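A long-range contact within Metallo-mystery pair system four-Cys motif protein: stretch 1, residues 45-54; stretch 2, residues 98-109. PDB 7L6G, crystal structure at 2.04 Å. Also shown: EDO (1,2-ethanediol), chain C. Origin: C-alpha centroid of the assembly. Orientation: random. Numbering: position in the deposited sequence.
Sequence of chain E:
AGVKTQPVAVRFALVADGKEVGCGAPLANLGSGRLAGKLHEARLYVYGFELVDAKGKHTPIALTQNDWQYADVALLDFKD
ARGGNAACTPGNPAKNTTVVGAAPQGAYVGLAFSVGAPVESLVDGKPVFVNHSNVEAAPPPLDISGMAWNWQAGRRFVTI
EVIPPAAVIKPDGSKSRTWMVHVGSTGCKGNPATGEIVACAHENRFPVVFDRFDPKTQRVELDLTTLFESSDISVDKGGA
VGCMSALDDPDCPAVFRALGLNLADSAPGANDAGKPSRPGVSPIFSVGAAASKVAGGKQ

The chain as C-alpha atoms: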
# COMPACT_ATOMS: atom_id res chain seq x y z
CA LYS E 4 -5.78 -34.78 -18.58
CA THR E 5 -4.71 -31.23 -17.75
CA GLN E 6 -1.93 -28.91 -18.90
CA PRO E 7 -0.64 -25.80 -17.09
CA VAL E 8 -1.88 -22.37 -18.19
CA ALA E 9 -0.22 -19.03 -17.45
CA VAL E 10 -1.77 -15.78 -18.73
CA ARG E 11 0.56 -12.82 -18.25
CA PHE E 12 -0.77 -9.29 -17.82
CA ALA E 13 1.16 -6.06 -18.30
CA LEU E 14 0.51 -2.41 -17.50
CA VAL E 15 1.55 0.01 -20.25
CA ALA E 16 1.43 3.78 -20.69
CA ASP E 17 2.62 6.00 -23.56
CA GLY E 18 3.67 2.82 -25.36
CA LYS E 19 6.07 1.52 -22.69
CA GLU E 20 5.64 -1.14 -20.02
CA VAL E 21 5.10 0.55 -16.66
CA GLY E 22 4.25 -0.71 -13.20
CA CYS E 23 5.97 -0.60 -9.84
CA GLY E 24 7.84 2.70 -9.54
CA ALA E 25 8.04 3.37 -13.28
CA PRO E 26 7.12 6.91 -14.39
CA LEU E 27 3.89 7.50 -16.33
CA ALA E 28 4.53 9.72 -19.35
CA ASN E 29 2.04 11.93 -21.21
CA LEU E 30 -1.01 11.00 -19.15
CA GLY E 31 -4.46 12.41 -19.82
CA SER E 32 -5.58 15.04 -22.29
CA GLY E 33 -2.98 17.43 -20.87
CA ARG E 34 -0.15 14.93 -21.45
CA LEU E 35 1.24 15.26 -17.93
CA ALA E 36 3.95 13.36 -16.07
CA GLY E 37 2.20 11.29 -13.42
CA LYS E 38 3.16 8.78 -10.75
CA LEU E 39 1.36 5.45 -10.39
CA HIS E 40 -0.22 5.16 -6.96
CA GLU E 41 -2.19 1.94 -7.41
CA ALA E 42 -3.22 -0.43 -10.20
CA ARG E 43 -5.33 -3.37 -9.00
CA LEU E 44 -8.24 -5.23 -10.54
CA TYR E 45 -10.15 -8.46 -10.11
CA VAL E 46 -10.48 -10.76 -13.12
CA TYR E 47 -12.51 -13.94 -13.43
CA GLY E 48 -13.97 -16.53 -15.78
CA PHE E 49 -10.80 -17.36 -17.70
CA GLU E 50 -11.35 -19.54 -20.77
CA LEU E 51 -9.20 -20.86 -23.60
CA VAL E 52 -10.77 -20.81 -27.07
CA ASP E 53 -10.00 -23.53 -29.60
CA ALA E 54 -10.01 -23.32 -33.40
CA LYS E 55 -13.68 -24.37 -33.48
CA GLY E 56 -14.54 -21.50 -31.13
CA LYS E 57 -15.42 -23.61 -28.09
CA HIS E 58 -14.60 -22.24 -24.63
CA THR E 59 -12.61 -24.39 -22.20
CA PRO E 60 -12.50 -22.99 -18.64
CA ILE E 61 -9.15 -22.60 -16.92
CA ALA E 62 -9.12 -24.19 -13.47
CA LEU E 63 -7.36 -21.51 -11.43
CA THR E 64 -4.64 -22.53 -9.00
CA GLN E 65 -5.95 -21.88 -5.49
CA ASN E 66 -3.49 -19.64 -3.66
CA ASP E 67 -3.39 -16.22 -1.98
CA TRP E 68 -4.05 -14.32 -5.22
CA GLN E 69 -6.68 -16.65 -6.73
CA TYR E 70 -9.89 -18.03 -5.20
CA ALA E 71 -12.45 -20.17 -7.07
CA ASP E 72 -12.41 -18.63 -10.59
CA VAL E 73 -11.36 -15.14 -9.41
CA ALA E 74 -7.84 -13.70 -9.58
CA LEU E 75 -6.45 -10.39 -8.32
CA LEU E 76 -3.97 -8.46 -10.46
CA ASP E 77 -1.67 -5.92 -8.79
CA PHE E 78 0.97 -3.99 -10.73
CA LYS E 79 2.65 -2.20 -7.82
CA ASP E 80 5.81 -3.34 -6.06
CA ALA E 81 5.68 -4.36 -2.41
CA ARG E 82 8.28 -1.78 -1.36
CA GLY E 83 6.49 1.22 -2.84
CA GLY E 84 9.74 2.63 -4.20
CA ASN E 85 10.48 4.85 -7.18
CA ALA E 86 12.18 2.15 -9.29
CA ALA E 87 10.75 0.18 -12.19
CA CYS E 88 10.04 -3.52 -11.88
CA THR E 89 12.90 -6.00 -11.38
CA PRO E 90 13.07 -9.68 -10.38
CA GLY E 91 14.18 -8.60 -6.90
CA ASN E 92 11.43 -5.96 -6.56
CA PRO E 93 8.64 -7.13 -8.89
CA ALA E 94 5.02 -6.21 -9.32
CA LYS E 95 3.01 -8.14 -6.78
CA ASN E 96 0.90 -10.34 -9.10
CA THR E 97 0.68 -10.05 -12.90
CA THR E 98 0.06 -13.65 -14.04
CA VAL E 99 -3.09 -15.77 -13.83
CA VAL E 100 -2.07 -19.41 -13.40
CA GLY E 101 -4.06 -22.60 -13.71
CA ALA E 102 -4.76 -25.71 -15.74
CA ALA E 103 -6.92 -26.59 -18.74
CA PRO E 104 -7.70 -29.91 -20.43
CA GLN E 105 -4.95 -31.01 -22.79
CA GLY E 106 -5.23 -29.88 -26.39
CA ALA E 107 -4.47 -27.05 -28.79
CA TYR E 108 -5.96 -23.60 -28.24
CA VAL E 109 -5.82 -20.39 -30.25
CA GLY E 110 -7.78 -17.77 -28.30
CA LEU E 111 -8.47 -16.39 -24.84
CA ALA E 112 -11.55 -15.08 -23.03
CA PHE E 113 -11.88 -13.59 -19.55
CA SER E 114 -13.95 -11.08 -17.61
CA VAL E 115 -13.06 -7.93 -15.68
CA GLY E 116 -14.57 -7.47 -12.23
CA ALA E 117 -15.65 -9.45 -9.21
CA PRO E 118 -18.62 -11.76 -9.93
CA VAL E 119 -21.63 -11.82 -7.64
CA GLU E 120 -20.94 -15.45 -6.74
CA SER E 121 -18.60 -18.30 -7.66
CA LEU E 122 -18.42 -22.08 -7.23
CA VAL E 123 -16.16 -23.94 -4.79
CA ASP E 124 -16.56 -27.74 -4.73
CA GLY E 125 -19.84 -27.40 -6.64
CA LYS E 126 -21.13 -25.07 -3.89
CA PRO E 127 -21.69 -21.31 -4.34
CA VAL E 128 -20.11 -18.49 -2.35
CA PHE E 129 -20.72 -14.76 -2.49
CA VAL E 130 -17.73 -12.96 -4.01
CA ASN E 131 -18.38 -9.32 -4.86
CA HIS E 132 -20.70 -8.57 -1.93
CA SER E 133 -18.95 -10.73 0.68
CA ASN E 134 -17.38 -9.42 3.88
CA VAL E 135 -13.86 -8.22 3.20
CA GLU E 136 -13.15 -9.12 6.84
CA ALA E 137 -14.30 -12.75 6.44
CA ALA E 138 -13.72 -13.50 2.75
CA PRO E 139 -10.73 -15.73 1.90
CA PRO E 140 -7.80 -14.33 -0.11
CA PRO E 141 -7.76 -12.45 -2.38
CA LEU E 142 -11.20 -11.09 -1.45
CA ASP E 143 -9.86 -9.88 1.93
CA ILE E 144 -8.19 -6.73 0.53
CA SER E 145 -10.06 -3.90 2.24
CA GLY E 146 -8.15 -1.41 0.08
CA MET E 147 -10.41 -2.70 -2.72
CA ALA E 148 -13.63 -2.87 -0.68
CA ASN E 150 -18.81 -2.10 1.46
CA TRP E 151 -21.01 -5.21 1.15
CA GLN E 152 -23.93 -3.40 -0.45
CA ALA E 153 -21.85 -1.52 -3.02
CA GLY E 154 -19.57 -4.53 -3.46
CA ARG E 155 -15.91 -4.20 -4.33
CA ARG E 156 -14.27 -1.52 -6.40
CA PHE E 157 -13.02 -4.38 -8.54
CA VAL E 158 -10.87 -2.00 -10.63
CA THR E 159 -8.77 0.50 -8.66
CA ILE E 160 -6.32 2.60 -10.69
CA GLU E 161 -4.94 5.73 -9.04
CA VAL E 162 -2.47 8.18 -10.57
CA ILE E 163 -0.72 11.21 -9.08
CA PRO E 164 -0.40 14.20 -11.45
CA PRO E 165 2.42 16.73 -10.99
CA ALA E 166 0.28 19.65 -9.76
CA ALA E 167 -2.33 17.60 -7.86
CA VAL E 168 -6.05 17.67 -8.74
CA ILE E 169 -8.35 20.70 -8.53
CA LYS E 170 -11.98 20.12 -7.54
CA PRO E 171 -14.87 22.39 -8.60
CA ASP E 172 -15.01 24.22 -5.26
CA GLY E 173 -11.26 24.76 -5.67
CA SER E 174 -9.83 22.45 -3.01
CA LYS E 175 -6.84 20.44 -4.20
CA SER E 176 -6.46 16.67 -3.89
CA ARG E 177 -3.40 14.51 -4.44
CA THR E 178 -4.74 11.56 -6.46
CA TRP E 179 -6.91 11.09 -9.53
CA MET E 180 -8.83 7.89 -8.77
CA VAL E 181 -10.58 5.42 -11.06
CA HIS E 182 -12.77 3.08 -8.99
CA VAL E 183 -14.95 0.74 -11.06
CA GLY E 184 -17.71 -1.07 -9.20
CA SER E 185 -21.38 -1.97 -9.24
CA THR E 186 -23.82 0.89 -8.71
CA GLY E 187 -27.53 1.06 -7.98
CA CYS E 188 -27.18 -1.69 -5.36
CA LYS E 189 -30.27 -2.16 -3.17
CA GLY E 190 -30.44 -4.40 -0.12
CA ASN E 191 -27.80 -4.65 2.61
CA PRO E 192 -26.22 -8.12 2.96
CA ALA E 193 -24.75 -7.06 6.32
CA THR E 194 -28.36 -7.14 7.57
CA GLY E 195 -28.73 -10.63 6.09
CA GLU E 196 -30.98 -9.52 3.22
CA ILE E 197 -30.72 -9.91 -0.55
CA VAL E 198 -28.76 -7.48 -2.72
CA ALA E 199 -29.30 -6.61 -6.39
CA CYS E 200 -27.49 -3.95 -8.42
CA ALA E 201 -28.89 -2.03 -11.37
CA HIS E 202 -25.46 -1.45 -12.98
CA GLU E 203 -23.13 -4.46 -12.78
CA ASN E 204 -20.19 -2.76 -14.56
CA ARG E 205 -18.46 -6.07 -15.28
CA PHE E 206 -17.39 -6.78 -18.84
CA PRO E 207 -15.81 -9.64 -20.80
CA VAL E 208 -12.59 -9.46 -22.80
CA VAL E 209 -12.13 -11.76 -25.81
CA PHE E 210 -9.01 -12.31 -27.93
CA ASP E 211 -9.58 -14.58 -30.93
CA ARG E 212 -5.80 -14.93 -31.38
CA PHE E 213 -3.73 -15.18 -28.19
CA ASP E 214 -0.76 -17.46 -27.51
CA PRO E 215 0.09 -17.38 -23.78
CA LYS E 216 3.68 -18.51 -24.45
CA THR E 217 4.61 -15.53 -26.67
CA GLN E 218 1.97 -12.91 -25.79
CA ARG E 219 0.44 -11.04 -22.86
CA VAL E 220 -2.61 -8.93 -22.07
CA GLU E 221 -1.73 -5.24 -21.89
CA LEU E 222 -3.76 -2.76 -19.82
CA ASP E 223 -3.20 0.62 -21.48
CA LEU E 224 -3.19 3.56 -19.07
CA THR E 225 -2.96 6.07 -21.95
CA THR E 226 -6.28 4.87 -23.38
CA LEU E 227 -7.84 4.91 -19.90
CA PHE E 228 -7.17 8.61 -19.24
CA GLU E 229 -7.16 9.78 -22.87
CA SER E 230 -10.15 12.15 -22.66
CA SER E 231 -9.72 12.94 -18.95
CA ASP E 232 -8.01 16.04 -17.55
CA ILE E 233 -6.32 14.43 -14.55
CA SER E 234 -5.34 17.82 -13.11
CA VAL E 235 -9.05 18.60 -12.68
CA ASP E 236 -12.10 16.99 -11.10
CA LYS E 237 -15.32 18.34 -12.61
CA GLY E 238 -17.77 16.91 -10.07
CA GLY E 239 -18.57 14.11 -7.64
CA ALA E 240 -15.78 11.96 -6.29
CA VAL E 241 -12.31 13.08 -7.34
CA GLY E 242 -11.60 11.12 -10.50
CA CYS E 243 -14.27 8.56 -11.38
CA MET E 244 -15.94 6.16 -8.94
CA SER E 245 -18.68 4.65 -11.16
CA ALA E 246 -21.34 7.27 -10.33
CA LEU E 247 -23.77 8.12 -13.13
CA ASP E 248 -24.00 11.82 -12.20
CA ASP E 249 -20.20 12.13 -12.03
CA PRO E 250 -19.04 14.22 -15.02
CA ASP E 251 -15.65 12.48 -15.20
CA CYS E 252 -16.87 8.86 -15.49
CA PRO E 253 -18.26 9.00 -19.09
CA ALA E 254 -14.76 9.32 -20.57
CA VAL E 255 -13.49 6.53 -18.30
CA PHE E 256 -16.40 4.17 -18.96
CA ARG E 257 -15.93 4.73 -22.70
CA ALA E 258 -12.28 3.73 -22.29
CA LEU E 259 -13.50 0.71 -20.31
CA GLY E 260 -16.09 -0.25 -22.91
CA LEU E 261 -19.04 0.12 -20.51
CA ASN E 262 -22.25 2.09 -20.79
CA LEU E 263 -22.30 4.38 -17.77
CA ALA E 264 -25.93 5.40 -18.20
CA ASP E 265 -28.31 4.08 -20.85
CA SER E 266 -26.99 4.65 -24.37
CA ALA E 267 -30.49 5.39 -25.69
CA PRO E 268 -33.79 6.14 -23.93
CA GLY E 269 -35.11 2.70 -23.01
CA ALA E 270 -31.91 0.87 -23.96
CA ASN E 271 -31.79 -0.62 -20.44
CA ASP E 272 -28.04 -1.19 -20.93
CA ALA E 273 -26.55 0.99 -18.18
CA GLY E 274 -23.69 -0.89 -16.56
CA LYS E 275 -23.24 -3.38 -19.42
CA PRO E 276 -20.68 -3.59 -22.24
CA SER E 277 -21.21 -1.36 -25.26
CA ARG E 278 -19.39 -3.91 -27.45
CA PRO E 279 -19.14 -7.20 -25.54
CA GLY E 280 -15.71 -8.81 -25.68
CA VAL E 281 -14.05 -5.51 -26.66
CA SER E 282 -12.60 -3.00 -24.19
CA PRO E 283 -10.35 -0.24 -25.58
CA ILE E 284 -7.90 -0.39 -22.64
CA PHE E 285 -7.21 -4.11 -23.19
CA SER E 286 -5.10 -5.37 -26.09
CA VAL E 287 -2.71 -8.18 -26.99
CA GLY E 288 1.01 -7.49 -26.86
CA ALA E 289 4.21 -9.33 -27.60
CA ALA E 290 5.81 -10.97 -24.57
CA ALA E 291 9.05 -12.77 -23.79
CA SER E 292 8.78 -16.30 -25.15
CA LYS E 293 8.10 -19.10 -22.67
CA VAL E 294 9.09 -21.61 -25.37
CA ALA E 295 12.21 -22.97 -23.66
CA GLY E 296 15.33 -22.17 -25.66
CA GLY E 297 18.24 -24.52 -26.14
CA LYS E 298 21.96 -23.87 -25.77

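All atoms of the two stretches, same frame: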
# COMPACT_ATOMS: atom_id res chain seq x y z
N TYR E 45 -9.74 -7.07 -10.12
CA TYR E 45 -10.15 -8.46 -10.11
C TYR E 45 -10.49 -8.90 -11.52
O TYR E 45 -11.04 -8.13 -12.31
CB TYR E 45 -11.37 -8.66 -9.19
CG TYR E 45 -11.05 -8.57 -7.72
CD1 TYR E 45 -10.26 -9.53 -7.10
CD2 TYR E 45 -11.53 -7.52 -6.95
CE1 TYR E 45 -9.97 -9.45 -5.75
CE2 TYR E 45 -11.24 -7.43 -5.60
CZ TYR E 45 -10.46 -8.39 -5.01
OH TYR E 45 -10.17 -8.30 -3.67
N VAL E 46 -10.12 -10.14 -11.85
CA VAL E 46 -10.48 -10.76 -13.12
C VAL E 46 -11.00 -12.16 -12.81
O VAL E 46 -10.63 -12.77 -11.81
CB VAL E 46 -9.29 -10.81 -14.10
CG1 VAL E 46 -9.07 -9.44 -14.73
CG2 VAL E 46 -8.03 -11.28 -13.39
N TYR E 47 -11.87 -12.66 -13.68
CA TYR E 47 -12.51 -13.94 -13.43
C TYR E 47 -12.95 -14.56 -14.74
O TYR E 47 -12.86 -13.95 -15.81
CB TYR E 47 -13.70 -13.79 -12.47
CG TYR E 47 -14.91 -13.12 -13.07
CD1 TYR E 47 -14.96 -11.74 -13.25
CD2 TYR E 47 -16.03 -13.86 -13.44
CE1 TYR E 47 -16.07 -11.13 -13.79
CE2 TYR E 47 -17.14 -13.26 -13.99
CZ TYR E 47 -17.16 -11.89 -14.16
OH TYR E 47 -18.27 -11.28 -14.70
N GLY E 48 -13.43 -15.80 -14.65
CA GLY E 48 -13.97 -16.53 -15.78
C GLY E 48 -13.01 -16.70 -16.94
O GLY E 48 -13.35 -16.39 -18.09
N PHE E 49 -11.80 -17.19 -16.66
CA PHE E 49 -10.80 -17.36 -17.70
C PHE E 49 -11.11 -18.61 -18.53
O PHE E 49 -11.41 -19.67 -17.98
CB PHE E 49 -9.40 -17.45 -17.09
CG PHE E 49 -8.82 -16.12 -16.74
CD1 PHE E 49 -9.20 -15.47 -15.58
CD2 PHE E 49 -7.92 -15.50 -17.59
CE1 PHE E 49 -8.67 -14.23 -15.26
CE2 PHE E 49 -7.39 -14.26 -17.28
CZ PHE E 49 -7.77 -13.63 -16.11
N GLU E 50 -11.05 -18.46 -19.85
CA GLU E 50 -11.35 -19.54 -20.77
C GLU E 50 -10.35 -19.52 -21.92
O GLU E 50 -9.95 -18.45 -22.38
CB GLU E 50 -12.77 -19.43 -21.33
CG GLU E 50 -13.88 -19.50 -20.30
CD GLU E 50 -15.23 -19.17 -20.89
OE1 GLU E 50 -15.28 -18.72 -22.05
OE2 GLU E 50 -16.25 -19.35 -20.19
N LEU E 51 -9.96 -20.71 -22.37
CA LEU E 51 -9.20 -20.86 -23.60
C LEU E 51 -10.16 -21.21 -24.73
O LEU E 51 -11.12 -21.96 -24.54
CB LEU E 51 -8.13 -21.94 -23.46
CG LEU E 51 -7.03 -21.68 -22.43
CD1 LEU E 51 -6.05 -22.84 -22.37
CD2 LEU E 51 -6.30 -20.38 -22.74
N VAL E 52 -9.90 -20.65 -25.91
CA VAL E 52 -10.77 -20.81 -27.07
C VAL E 52 -10.02 -21.60 -28.13
O VAL E 52 -8.91 -21.23 -28.52
CB VAL E 52 -11.22 -19.44 -27.62
CG1 VAL E 52 -12.29 -19.62 -28.68
CG2 VAL E 52 -11.72 -18.55 -26.49
N ASP E 53 -10.63 -22.69 -28.60
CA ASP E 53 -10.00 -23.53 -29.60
C ASP E 53 -10.38 -23.06 -31.00
O ASP E 53 -11.15 -22.12 -31.19
CB ASP E 53 -10.36 -25.00 -29.38
CG ASP E 53 -11.86 -25.25 -29.30
OD1 ASP E 53 -12.59 -24.83 -30.22
OD2 ASP E 53 -12.30 -25.88 -28.32
N ALA E 54 -9.82 -23.74 -32.01
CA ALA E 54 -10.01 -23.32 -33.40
C ALA E 54 -11.49 -23.34 -33.78
O ALA E 54 -11.95 -22.50 -34.56
CB ALA E 54 -9.20 -24.21 -34.34
N THR E 98 0.27 -12.46 -13.24
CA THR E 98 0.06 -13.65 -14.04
C THR E 98 -1.04 -14.50 -13.42
O THR E 98 -0.96 -14.87 -12.25
CB THR E 98 1.34 -14.47 -14.17
OG1 THR E 98 2.40 -13.62 -14.63
CG2 THR E 98 1.15 -15.61 -15.16
N VAL E 99 -2.06 -14.81 -14.21
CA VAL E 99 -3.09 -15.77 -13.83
C VAL E 99 -2.60 -17.16 -14.19
O VAL E 99 -2.19 -17.41 -15.34
CB VAL E 99 -4.43 -15.45 -14.52
CG1 VAL E 99 -5.56 -16.17 -13.82
CG2 VAL E 99 -4.67 -13.96 -14.52
N VAL E 100 -2.62 -18.07 -13.22
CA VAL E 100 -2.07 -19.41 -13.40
C VAL E 100 -3.17 -20.43 -13.16
O VAL E 100 -4.08 -20.23 -12.35
CB VAL E 100 -0.87 -19.67 -12.47
CG1 VAL E 100 0.26 -18.70 -12.79
CG2 VAL E 100 -1.28 -19.55 -11.01
N GLY E 101 -3.08 -21.55 -13.87
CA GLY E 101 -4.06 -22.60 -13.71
C GLY E 101 -3.81 -23.74 -14.66
O GLY E 101 -2.71 -23.89 -15.20
N ALA E 102 -4.85 -24.55 -14.87
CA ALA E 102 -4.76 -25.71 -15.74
C ALA E 102 -6.02 -25.80 -16.60
O ALA E 102 -7.11 -25.40 -16.18
CB ALA E 102 -4.59 -27.01 -14.94
N ALA E 103 -5.84 -26.32 -17.81
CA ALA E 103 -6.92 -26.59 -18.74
C ALA E 103 -6.75 -28.00 -19.27
O ALA E 103 -5.65 -28.56 -19.24
CB ALA E 103 -6.91 -25.59 -19.91
N PRO E 104 -7.83 -28.62 -19.74
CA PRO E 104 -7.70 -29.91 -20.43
C PRO E 104 -6.67 -29.84 -21.55
O PRO E 104 -6.48 -28.79 -22.18
CB PRO E 104 -9.11 -30.16 -20.98
CG PRO E 104 -10.00 -29.49 -19.99
CD PRO E 104 -9.24 -28.30 -19.44
N GLN E 105 -6.00 -30.96 -21.79
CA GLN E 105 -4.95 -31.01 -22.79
C GLN E 105 -5.53 -30.83 -24.19
O GLN E 105 -6.63 -31.31 -24.49
CB GLN E 105 -4.19 -32.33 -22.70
CG GLN E 105 -3.31 -32.44 -21.47
CD GLN E 105 -2.40 -33.65 -21.51
OE1 GLN E 105 -2.73 -34.68 -22.10
NE2 GLN E 105 -1.23 -33.53 -20.88
N GLY E 106 -4.79 -30.14 -25.04
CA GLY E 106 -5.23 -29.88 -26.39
C GLY E 106 -4.66 -28.56 -26.88
O GLY E 106 -4.00 -27.83 -26.15
N ALA E 107 -4.94 -28.27 -28.15
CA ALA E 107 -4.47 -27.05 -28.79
C ALA E 107 -5.53 -25.96 -28.69
O ALA E 107 -6.72 -26.20 -28.93
CB ALA E 107 -4.12 -27.31 -30.26
N TYR E 108 -5.09 -24.76 -28.34
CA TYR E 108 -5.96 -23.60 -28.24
C TYR E 108 -5.36 -22.44 -29.02
O TYR E 108 -4.16 -22.40 -29.28
CB TYR E 108 -6.19 -23.19 -26.78
CG TYR E 108 -6.75 -24.29 -25.90
CD1 TYR E 108 -8.12 -24.51 -25.82
CD2 TYR E 108 -5.91 -25.11 -25.16
CE1 TYR E 108 -8.63 -25.51 -25.02
CE2 TYR E 108 -6.41 -26.11 -24.36
CZ TYR E 108 -7.77 -26.31 -24.29
OH TYR E 108 -8.28 -27.31 -23.49
N VAL E 109 -6.22 -21.48 -29.37
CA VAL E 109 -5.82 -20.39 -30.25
C VAL E 109 -6.19 -19.04 -29.63
O VAL E 109 -5.51 -18.03 -29.88
CB VAL E 109 -6.46 -20.56 -31.64
CG1 VAL E 109 -7.98 -20.63 -31.54
CG2 VAL E 109 -6.04 -19.44 -32.59
C1 EDO C . 5.42 -15.30 -16.03
O1 EDO C . 4.50 -15.05 -14.97
C2 EDO C . 6.61 -14.36 -15.92
O2 EDO C . 6.17 -13.00 -16.05
O HOH W 1 -7.15 -25.12 -31.31

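Two strands need not be hydrogen-bonded neighbours to belong together; side chains can bridge a gap that the backbones leave open. Here the strand of residues 45-52 and the strand 98-104 run at 43° to one another, their axes no closer than 8.8 Å, too far for main-chain pairing. The backbones converge only beyond the second strand, where the CA atoms of Asp 53 and Tyr 108 lie 4.3 Å apart. There Val 109 N donates to Val 52 O at 2.8 Å, a nearly linear bond and the one direct hydrogen bond across the contact. A water reinforces this end, accepting from Ala 54 N (3.1 Å) and donating a weak bond to Ala 107 O (2.6 Å).

Where the strands stand apart, apolar groups fill the space. Val 99 points toward Phe 49 and sets CG1 over the ring face, 4.0 Å from its centroid, a CH-pi contact, while its CG2 reaches Phe 49 CZ at 3.5 Å. Leu 51 repeats the theme: Leu 51 CB lies over one face of the Tyr 108 ring, 3.5 Å from Tyr 108 CD1, and Leu 51 CD1 meets Ala 103 CB at 3.8 Å. The tyrosine hydroxyl is not left unpaired, since Tyr 108 OH donates to Pro 104 O at 2.7 Å, tying the ring back to its own stretch.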